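Local atomic coordinates of hypothetical protein (Staphylococcus aureus subsp. aureus, PDB entry 2IL5), a protein that is of unknown function but belongs to the Activator of Hsp90 ATPase homolog 1-like family, whose Bet v 1-like fold probably encloses a ligand-binding cavity. Residues E17-L21 and F154-F158; V29-W33 and I106-F110; A55-E59 and Y81-V85. All blocks are in the same frame, centred on the assembly; numbering follows the deposited sequence.

Interaction 1: E17-L21 and F154-F158; sequences EIEKL and FELMF
Extended residues 17-21, on edge strand 12-22, run beside one turn of helix 136-166, residues 154-158, where Phe158 N donates to Phe154 O at 2.9 Å. The segment axes come within 10.8 Å and cross at -24°, N-to-C directions nearly parallel; Ile18 pairs with Glu155 (CA to CA 8.4 Å) and Lys20 with Phe158 (8.6 Å). In beta alternation, Ile18 and Lys20 turn toward the helix, while Glu19 points away. Ile18, in an mt rotamer, extends CD1 to 3.9 Å from both Phe154 CB and Phe158 CE2; a long branched side chain suits this buried gap. Lys20 (mmtt) passes CG at 4.5 Å from Phe158 CD2 and carries its ammonium on to Glu155. Glu155 leaves its helix sideways, but m, m torsions bring OE1 within 2.7 Å of Lys20 NZ. This is the helix-on-sheet packing of the Bet v 1-like fold. Phe122 extends the aromatic core. An apolar interior is bordered by a hydrogen-bonded salt bridge that pairs both charges at its partly exposed margin.

Interaction 2: V29-W33 and I106-F110; sequences VYEAW and IEVEF
Phe110, at the end of extended residues 106-110, is the main bump here: its ring enters a hollow formed by Val29, Tyr30 and Trp33 of segment 29-33, helical at its start. The closest CA pair is Tyr30 and Phe110, 7.1 Å apart. Ile106, Val108 and Phe110 all face segment 29-33 by strand alternation. With chi1 at m, Phe110 brings CE2 to 3.6 Å from Val29 CG1, CE1 to 3.6 Å from Tyr30 CD2, and CZ to 3.5 Å from Trp33 CD1; a flat, rigid ring suits this slot. Tyr30 CA covers its face in a CH-pi contact, 4.3 Å from the ring centroid. Trp33 (chi1 m, chi2 85°) has a face broad enough for both Phe110, edge-on to its five-membered ring (offset edge-to-face, centroids 5.1 Å apart, planes at 61°), and Val108 CG1, 3.8 Å from its six-membered centroid. Ile106 CG2 lies 3.8 Å from Trp33 CZ3. The aromatic cluster belongs to the Bet v 1-like core. Without hydrogen bonds or salt bridges between the segments, cohesion rests on apolar and CH-pi contacts; Trp33 NE1 is buried without a polar partner.

Interaction 3: A55-E59 and Y81-V85; sequences ADVKE and YESLV
Glu59, Tyr81 and Leu84 bury the most surface where the link between strands 50-55 and 62-68 folds over the end of strand 74-85. Residues 55-59 are mostly irregular: Val57 (phi -81°, psi 73°) centres an inverse gamma turn, with Lys58 N bonded to Asp56 O at 2.8 Å. Residues 81-85 are extended except at Glu82 (psi -37°), which with Ser83 faces Lys91 in a classic beta bulge. Glu59 and Glu82 are the nearest CA pair, at 5.1 Å.

Glu59 leaves its backbone sideways, but its m, t side chain reaches along the strand. CG passes 3.6 Å from Glu82 O, and OE2 accepts a nearly straight hydrogen bond from Leu84 N (3.2 Å, 171°). A long acidic side chain suits this span from loop to strand amide.

Tyr81 points toward the loop with chi1 at m. Its CB lies 3.4 Å from Lys58 O; Val57 CG1 covers one ring face, and Val57 CG2 is 3.8 Å from Tyr81 CE2. The hydroxyl makes a weak hydrogen bond with Trp33 O, so tyrosine joins an apolar surface to a polar tip.

Leu84, an mt rotamer, sets CD1 3.5 Å from Lys58 CA and 3.8 Å from Val57 CG1, its branched end filling the bend of the loop. Lys58 itself points away, and its NZ forms a salt bridge with Asp56 OD2 at 3.5 Å.

In this Bet v 1-like sheet, the connection between the last two strands on one side folds over strand 74-85, neighbour of 62-68: valine and leucine supply a small apolar patch, while the Glu59 carboxylate satisfies a backbone amide near the bulge.

Overall arrangement
The three contacts all reach one antiparallel sheet. Interaction 1 joins the N-terminal and C-terminal regions of the chain, bringing edge strand 12-22 against helix 136-166; interaction 2 falls within that span, and interaction 3 lies within the span of interaction 2. Centres of interactions 1 and 2 are about 11 Å apart, as are those of 2 and 3, whereas those of 1 and 3 stand about 21 Å apart, without touching. Interaction 2 bridges them: Phe158 CE1 meets Trp33 CZ2 at 3.7 Å, and Tyr30 OH approaches Leu84 CB at 3.7 Å. Packing therefore continues from the long helix through the buried aromatic core to the surface loop, uniting distant chain regions in a Bet v 1-like fold.

Interaction 1: E17-L21 and F154-F158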
loop_
_atom_site.group_PDB
_atom_site.type_symbol
_atom_site.label_atom_id
_atom_site.label_comp_id
_atom_site.label_asym_id
_atom_site.label_seq_id
_atom_site.Cartn_x
_atom_site.Cartn_y
_atom_site.Cartn_z
ATOM N N GLU A 17 -2.843 -5.878 9.290
ATOM C CA GLU A 17 -2.003 -7.030 9.042
ATOM C C GLU A 17 -2.742 -7.902 8.075
ATOM O O GLU A 17 -3.842 -8.352 8.366
ATOM C CB GLU A 17 -1.710 -7.783 10.338
ATOM C CG GLU A 17 -0.775 -7.007 11.282
ATOM C CD GLU A 17 -0.544 -7.742 12.569
ATOM O OE1 GLU A 17 -1.508 -7.847 13.361
ATOM O OE2 GLU A 17 0.589 -8.221 12.792
ATOM N N ILE A 18 -2.141 -8.118 6.915
ATOM C CA ILE A 18 -2.763 -8.943 5.874
ATOM C C ILE A 18 -1.813 -10.038 5.381
ATOM O O ILE A 18 -0.657 -9.771 5.071
ATOM C CB ILE A 18 -3.312 -8.089 4.670
ATOM C CG1 ILE A 18 -4.447 -7.151 5.138
ATOM C CG2 ILE A 18 -3.772 -9.024 3.530
ATOM C CD1 ILE A 18 -5.029 -6.234 4.069
ATOM N N GLU A 19 -2.301 -11.277 5.350
ATOM C CA GLU A 19 -1.567 -12.395 4.735
ATOM C C GLU A 19 -2.262 -12.844 3.445
ATOM O O GLU A 19 -3.466 -13.126 3.451
ATOM C CB GLU A 19 -1.447 -13.587 5.695
ATOM C CG GLU A 19 -0.831 -14.812 5.029
ATOM C CD GLU A 19 -0.707 -16.014 5.946
ATOM O OE1 GLU A 19 -1.329 -16.040 7.029
ATOM O OE2 GLU A 19 0.026 -16.945 5.572
ATOM N N LYS A 20 -1.509 -12.882 2.345
ATOM C CA LYS A 20 -1.995 -13.480 1.087
ATOM C C LYS A 20 -1.094 -14.620 0.611
ATOM O O LYS A 20 0.130 -14.519 0.688
ATOM C CB LYS A 20 -2.068 -12.435 -0.013
ATOM C CG LYS A 20 -3.071 -11.328 0.230
ATOM C CD LYS A 20 -4.460 -11.892 0.180
ATOM C CE LYS A 20 -5.471 -10.846 0.554
ATOM N NZ LYS A 20 -6.839 -11.418 0.372
ATOM N N LEU A 21 -1.718 -15.691 0.116
ATOM C CA LEU A 21 -1.026 -16.837 -0.527
ATOM C C LEU A 21 -1.314 -16.857 -2.043
ATOM O O LEU A 21 -2.456 -16.939 -2.466
ATOM C CB LEU A 21 -1.459 -18.168 0.101
ATOM C CG LEU A 21 -1.170 -18.408 1.595
ATOM C CD1 LEU A 21 -1.809 -19.722 2.063
ATOM C CD2 LEU A 21 0.305 -18.439 1.918
ATOM N N PHE A 154 -7.057 -1.977 1.009
ATOM C CA PHE A 154 -5.916 -2.818 0.655
ATOM C C PHE A 154 -6.274 -4.166 0.024
ATOM O O PHE A 154 -5.596 -4.581 -0.903
ATOM C CB PHE A 154 -4.955 -3.033 1.843
ATOM C CG PHE A 154 -4.099 -1.853 2.132
ATOM C CD1 PHE A 154 -3.177 -1.398 1.189
ATOM C CD2 PHE A 154 -4.224 -1.171 3.343
ATOM C CE1 PHE A 154 -2.368 -0.280 1.462
ATOM C CE2 PHE A 154 -3.427 -0.064 3.615
ATOM C CZ PHE A 154 -2.492 0.379 2.669
ATOM N N GLU A 155 -7.295 -4.846 0.544
ATOM C CA GLU A 155 -7.854 -6.041 -0.103
ATOM C C GLU A 155 -8.183 -5.786 -1.554
ATOM O O GLU A 155 -7.859 -6.625 -2.408
ATOM C CB GLU A 155 -9.136 -6.533 0.566
ATOM C CG GLU A 155 -9.006 -7.124 1.966
ATOM C CD GLU A 155 -8.081 -8.327 2.082
ATOM O OE1 GLU A 155 -7.849 -9.004 1.072
ATOM O OE2 GLU A 155 -7.610 -8.617 3.204
ATOM N N LEU A 156 -8.861 -4.665 -1.838
ATOM C CA LEU A 156 -9.276 -4.342 -3.219
ATOM C C LEU A 156 -8.061 -4.109 -4.082
ATOM O O LEU A 156 -8.056 -4.483 -5.250
ATOM C CB LEU A 156 -10.151 -3.094 -3.303
ATOM C CG LEU A 156 -11.644 -3.074 -3.101
ATOM C CD1 LEU A 156 -12.104 -1.614 -3.053
ATOM C CD2 LEU A 156 -12.352 -3.838 -4.180
HETATM N N MSE A 157 -7.040 -3.483 -3.490
HETATM C CA MSE A 157 -5.740 -3.261 -4.151
HETATM C C MSE A 157 -4.955 -4.527 -4.486
HETATM O O MSE A 157 -4.322 -4.605 -5.533
HETATM C CB MSE A 157 -4.842 -2.416 -3.268
HETATM C CG MSE A 157 -4.772 -0.984 -3.671
HETATM SE SE MSE A 157 -3.488 -0.107 -2.497
HETATM C CE MSE A 157 -4.808 0.720 -1.387
ATOM N N PHE A 158 -4.925 -5.470 -3.546
ATOM C CA PHE A 158 -4.141 -6.673 -3.727
ATOM C C PHE A 158 -4.839 -7.580 -4.719
ATOM O O PHE A 158 -4.196 -8.359 -5.411
ATOM C CB PHE A 158 -3.951 -7.416 -2.414
ATOM C CG PHE A 158 -3.218 -6.640 -1.389
ATOM C CD1 PHE A 158 -2.265 -5.682 -1.748
ATOM C CD2 PHE A 158 -3.444 -6.877 -0.047
ATOM C CE1 PHE A 158 -1.566 -4.973 -0.775
ATOM C CE2 PHE A 158 -2.737 -6.178 0.895
ATOM C CZ PHE A 158 -1.805 -5.218 0.528
#

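Interaction 2: V29-W33 and I106-F110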
loop_
_atom_site.group_PDB
_atom_site.type_symbol
_atom_site.label_atom_id
_atom_site.label_comp_id
_atom_site.label_asym_id
_atom_site.label_seq_id
_atom_site.Cartn_x
_atom_site.Cartn_y
_atom_site.Cartn_z
ATOM N N VAL A 29 5.554 -11.415 -7.531
ATOM C CA VAL A 29 4.886 -10.545 -6.566
ATOM C C VAL A 29 5.727 -9.322 -6.171
ATOM O O VAL A 29 5.197 -8.210 -6.081
ATOM C CB VAL A 29 4.408 -11.316 -5.319
ATOM C CG1 VAL A 29 3.597 -10.382 -4.413
ATOM C CG2 VAL A 29 3.540 -12.504 -5.765
ATOM N N TYR A 30 7.027 -9.521 -5.957
ATOM C CA TYR A 30 7.937 -8.436 -5.577
ATOM C C TYR A 30 7.991 -7.404 -6.684
ATOM O O TYR A 30 7.959 -6.220 -6.422
ATOM C CB TYR A 30 9.336 -8.980 -5.251
ATOM C CG TYR A 30 10.379 -7.926 -4.889
ATOM C CD1 TYR A 30 11.277 -7.423 -5.861
ATOM C CD2 TYR A 30 10.499 -7.450 -3.568
ATOM C CE1 TYR A 30 12.227 -6.453 -5.540
ATOM C CE2 TYR A 30 11.439 -6.481 -3.232
ATOM C CZ TYR A 30 12.304 -5.983 -4.207
ATOM O OH TYR A 30 13.262 -5.034 -3.844
ATOM N N GLU A 31 8.091 -7.865 -7.922
ATOM C CA GLU A 31 8.051 -6.994 -9.089
ATOM C C GLU A 31 6.827 -6.052 -9.119
ATOM O O GLU A 31 6.960 -4.869 -9.483
ATOM C CB GLU A 31 8.098 -7.839 -10.365
ATOM C CG GLU A 31 8.359 -7.041 -11.655
ATOM C CD GLU A 31 8.509 -7.929 -12.928
ATOM O OE1 GLU A 31 7.602 -8.725 -13.265
ATOM O OE2 GLU A 31 9.545 -7.801 -13.605
ATOM N N ALA A 32 5.648 -6.568 -8.752
ATOM C CA ALA A 32 4.402 -5.765 -8.720
ATOM C C ALA A 32 4.542 -4.482 -7.906
ATOM O O ALA A 32 3.914 -3.468 -8.237
ATOM C CB ALA A 32 3.248 -6.607 -8.188
ATOM N N TRP A 33 5.407 -4.546 -6.872
ATOM C CA TRP A 33 5.606 -3.522 -5.851
ATOM C C TRP A 33 6.694 -2.550 -6.228
ATOM O O TRP A 33 6.840 -1.514 -5.587
ATOM C CB TRP A 33 5.980 -4.143 -4.477
ATOM C CG TRP A 33 4.778 -4.714 -3.699
ATOM C CD1 TRP A 33 4.216 -5.975 -3.838
ATOM C CD2 TRP A 33 4.025 -4.054 -2.668
ATOM N NE1 TRP A 33 3.165 -6.126 -2.949
ATOM C CE2 TRP A 33 3.022 -4.965 -2.227
ATOM C CE3 TRP A 33 4.088 -2.781 -2.072
ATOM C CZ2 TRP A 33 2.093 -4.633 -1.202
ATOM C CZ3 TRP A 33 3.143 -2.449 -1.057
ATOM C CH2 TRP A 33 2.169 -3.365 -0.647
ATOM N N ILE A 106 4.263 1.208 5.352
ATOM C CA ILE A 106 4.029 -0.137 4.801
ATOM C C ILE A 106 5.281 -1.022 4.968
ATOM O O ILE A 106 6.374 -0.618 4.623
ATOM C CB ILE A 106 3.662 -0.047 3.287
ATOM C CG1 ILE A 106 2.214 0.476 3.140
ATOM C CG2 ILE A 106 3.851 -1.416 2.573
ATOM C CD1 ILE A 106 1.776 0.758 1.661
ATOM N N GLU A 107 5.121 -2.215 5.529
ATOM C CA GLU A 107 6.210 -3.216 5.536
ATOM C C GLU A 107 5.623 -4.502 4.993
ATOM O O GLU A 107 4.646 -4.997 5.522
ATOM C CB GLU A 107 6.798 -3.406 6.913
ATOM C CG GLU A 107 7.412 -2.119 7.453
ATOM C CD GLU A 107 7.872 -2.168 8.879
ATOM O OE1 GLU A 107 7.567 -3.137 9.603
ATOM O OE2 GLU A 107 8.599 -1.215 9.291
ATOM N N VAL A 108 6.177 -4.988 3.885
ATOM C CA VAL A 108 5.627 -6.143 3.223
ATOM C C VAL A 108 6.752 -7.162 2.929
ATOM O O VAL A 108 7.753 -6.848 2.290
ATOM C CB VAL A 108 4.754 -5.765 1.954
ATOM C CG1 VAL A 108 5.584 -5.065 0.904
ATOM C CG2 VAL A 108 4.056 -7.035 1.363
ATOM N N GLU A 109 6.569 -8.383 3.437
ATOM C CA GLU A 109 7.522 -9.442 3.237
ATOM C C GLU A 109 6.973 -10.561 2.333
ATOM O O GLU A 109 5.809 -10.935 2.437
ATOM C CB GLU A 109 7.994 -9.982 4.589
ATOM C CG GLU A 109 9.465 -10.381 4.552
ATOM C CD GLU A 109 10.034 -10.829 5.882
ATOM O OE1 GLU A 109 9.361 -10.709 6.938
ATOM O OE2 GLU A 109 11.202 -11.279 5.857
ATOM N N PHE A 110 7.851 -11.080 1.461
ATOM C CA PHE A 110 7.541 -12.137 0.490
ATOM C C PHE A 110 8.320 -13.427 0.822
ATOM O O PHE A 110 9.548 -13.409 0.881
ATOM C CB PHE A 110 7.876 -11.648 -0.934
ATOM C CG PHE A 110 7.354 -10.276 -1.231
ATOM C CD1 PHE A 110 8.176 -9.156 -1.096
ATOM C CD2 PHE A 110 6.020 -10.085 -1.583
ATOM C CE1 PHE A 110 7.680 -7.855 -1.315
ATOM C CE2 PHE A 110 5.524 -8.801 -1.813
ATOM C CZ PHE A 110 6.354 -7.686 -1.686
#

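Interaction 3: A55-E59 and Y81-V85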
loop_
_atom_site.group_PDB
_atom_site.type_symbol
_atom_site.label_atom_id
_atom_site.label_comp_id
_atom_site.label_asym_id
_atom_site.label_seq_id
_atom_site.Cartn_x
_atom_site.Cartn_y
_atom_site.Cartn_z
ATOM N N ALA A 55 8.303 6.893 -10.118
ATOM C CA ALA A 55 8.843 6.045 -9.063
ATOM C C ALA A 55 10.338 5.911 -9.271
ATOM O O ALA A 55 10.780 5.442 -10.334
ATOM C CB ALA A 55 8.167 4.653 -9.050
ATOM N N ASP A 56 11.105 6.351 -8.270
ATOM C CA ASP A 56 12.548 6.088 -8.208
ATOM C C ASP A 56 12.842 4.926 -7.240
ATOM O O ASP A 56 13.101 5.121 -6.041
ATOM C CB ASP A 56 13.320 7.369 -7.857
ATOM C CG ASP A 56 14.824 7.153 -7.791
ATOM O OD1 ASP A 56 15.323 6.235 -8.479
ATOM O OD2 ASP A 56 15.499 7.897 -7.042
ATOM N N VAL A 57 12.800 3.712 -7.786
ATOM C CA VAL A 57 12.796 2.484 -6.978
ATOM C C VAL A 57 14.198 2.073 -6.508
ATOM O O VAL A 57 14.797 1.127 -7.025
ATOM C CB VAL A 57 11.979 1.315 -7.651
ATOM C CG1 VAL A 57 11.800 0.123 -6.688
ATOM C CG2 VAL A 57 10.595 1.812 -8.088
ATOM N N LYS A 58 14.705 2.839 -5.538
ATOM C CA LYS A 58 15.910 2.509 -4.754
ATOM C C LYS A 58 15.658 3.019 -3.339
ATOM O O LYS A 58 14.707 3.794 -3.123
ATOM C CB LYS A 58 17.170 3.150 -5.334
ATOM C CG LYS A 58 17.084 4.675 -5.424
ATOM C CD LYS A 58 18.458 5.326 -5.369
ATOM C CE LYS A 58 18.432 6.725 -6.007
ATOM N NZ LYS A 58 18.723 6.694 -7.498
ATOM N N GLU A 59 16.497 2.591 -2.387
ATOM C CA GLU A 59 16.387 3.018 -1.000
ATOM C C GLU A 59 16.592 4.538 -0.896
ATOM O O GLU A 59 17.542 5.078 -1.474
ATOM C CB GLU A 59 17.340 2.225 -0.114
ATOM C CG GLU A 59 16.965 0.738 -0.029
ATOM C CD GLU A 59 17.773 -0.040 1.003
ATOM O OE1 GLU A 59 18.823 0.489 1.481
ATOM O OE2 GLU A 59 17.367 -1.180 1.348
ATOM N N TYR A 81 10.765 4.899 -0.694
ATOM C CA TYR A 81 11.201 3.548 -0.399
ATOM C C TYR A 81 12.247 3.603 0.704
ATOM O O TYR A 81 13.218 4.321 0.596
ATOM C CB TYR A 81 11.769 2.899 -1.632
ATOM C CG TYR A 81 10.728 2.622 -2.659
ATOM C CD1 TYR A 81 9.898 1.505 -2.523
ATOM C CD2 TYR A 81 10.531 3.503 -3.755
ATOM C CE1 TYR A 81 8.943 1.225 -3.461
ATOM C CE2 TYR A 81 9.563 3.253 -4.685
ATOM C CZ TYR A 81 8.768 2.092 -4.535
ATOM O OH TYR A 81 7.790 1.770 -5.443
ATOM N N GLU A 82 12.030 2.898 1.799
ATOM C CA GLU A 82 13.030 2.913 2.840
ATOM C C GLU A 82 13.930 1.681 2.729
ATOM O O GLU A 82 15.111 1.748 2.935
ATOM C CB GLU A 82 12.394 3.035 4.228
ATOM C CG GLU A 82 11.436 4.180 4.268
ATOM C CD GLU A 82 11.381 4.884 5.579
ATOM O OE1 GLU A 82 10.362 4.671 6.277
ATOM O OE2 GLU A 82 12.328 5.649 5.905
ATOM N N SER A 83 13.343 0.568 2.354
ATOM C CA SER A 83 14.037 -0.677 2.340
ATOM C C SER A 83 13.528 -1.491 1.159
ATOM O O SER A 83 12.320 -1.622 0.962
ATOM C CB SER A 83 13.798 -1.397 3.660
ATOM O OG SER A 83 14.679 -2.492 3.744
ATOM N N LEU A 84 14.478 -1.990 0.358
ATOM C CA LEU A 84 14.212 -2.812 -0.836
ATOM C C LEU A 84 15.172 -3.996 -0.818
ATOM O O LEU A 84 16.355 -3.872 -1.155
ATOM C CB LEU A 84 14.447 -1.995 -2.123
ATOM C CG LEU A 84 13.419 -0.888 -2.403
ATOM C CD1 LEU A 84 13.865 0.028 -3.482
ATOM C CD2 LEU A 84 12.048 -1.489 -2.756
ATOM N N VAL A 85 14.687 -5.146 -0.387
ATOM C CA VAL A 85 15.489 -6.311 -0.562
ATOM C C VAL A 85 14.839 -7.289 -1.549
ATOM O O VAL A 85 13.687 -7.716 -1.379
ATOM C CB VAL A 85 16.164 -6.827 0.784
ATOM C CG1 VAL A 85 15.594 -6.175 2.077
ATOM C CG2 VAL A 85 16.401 -8.378 0.845
#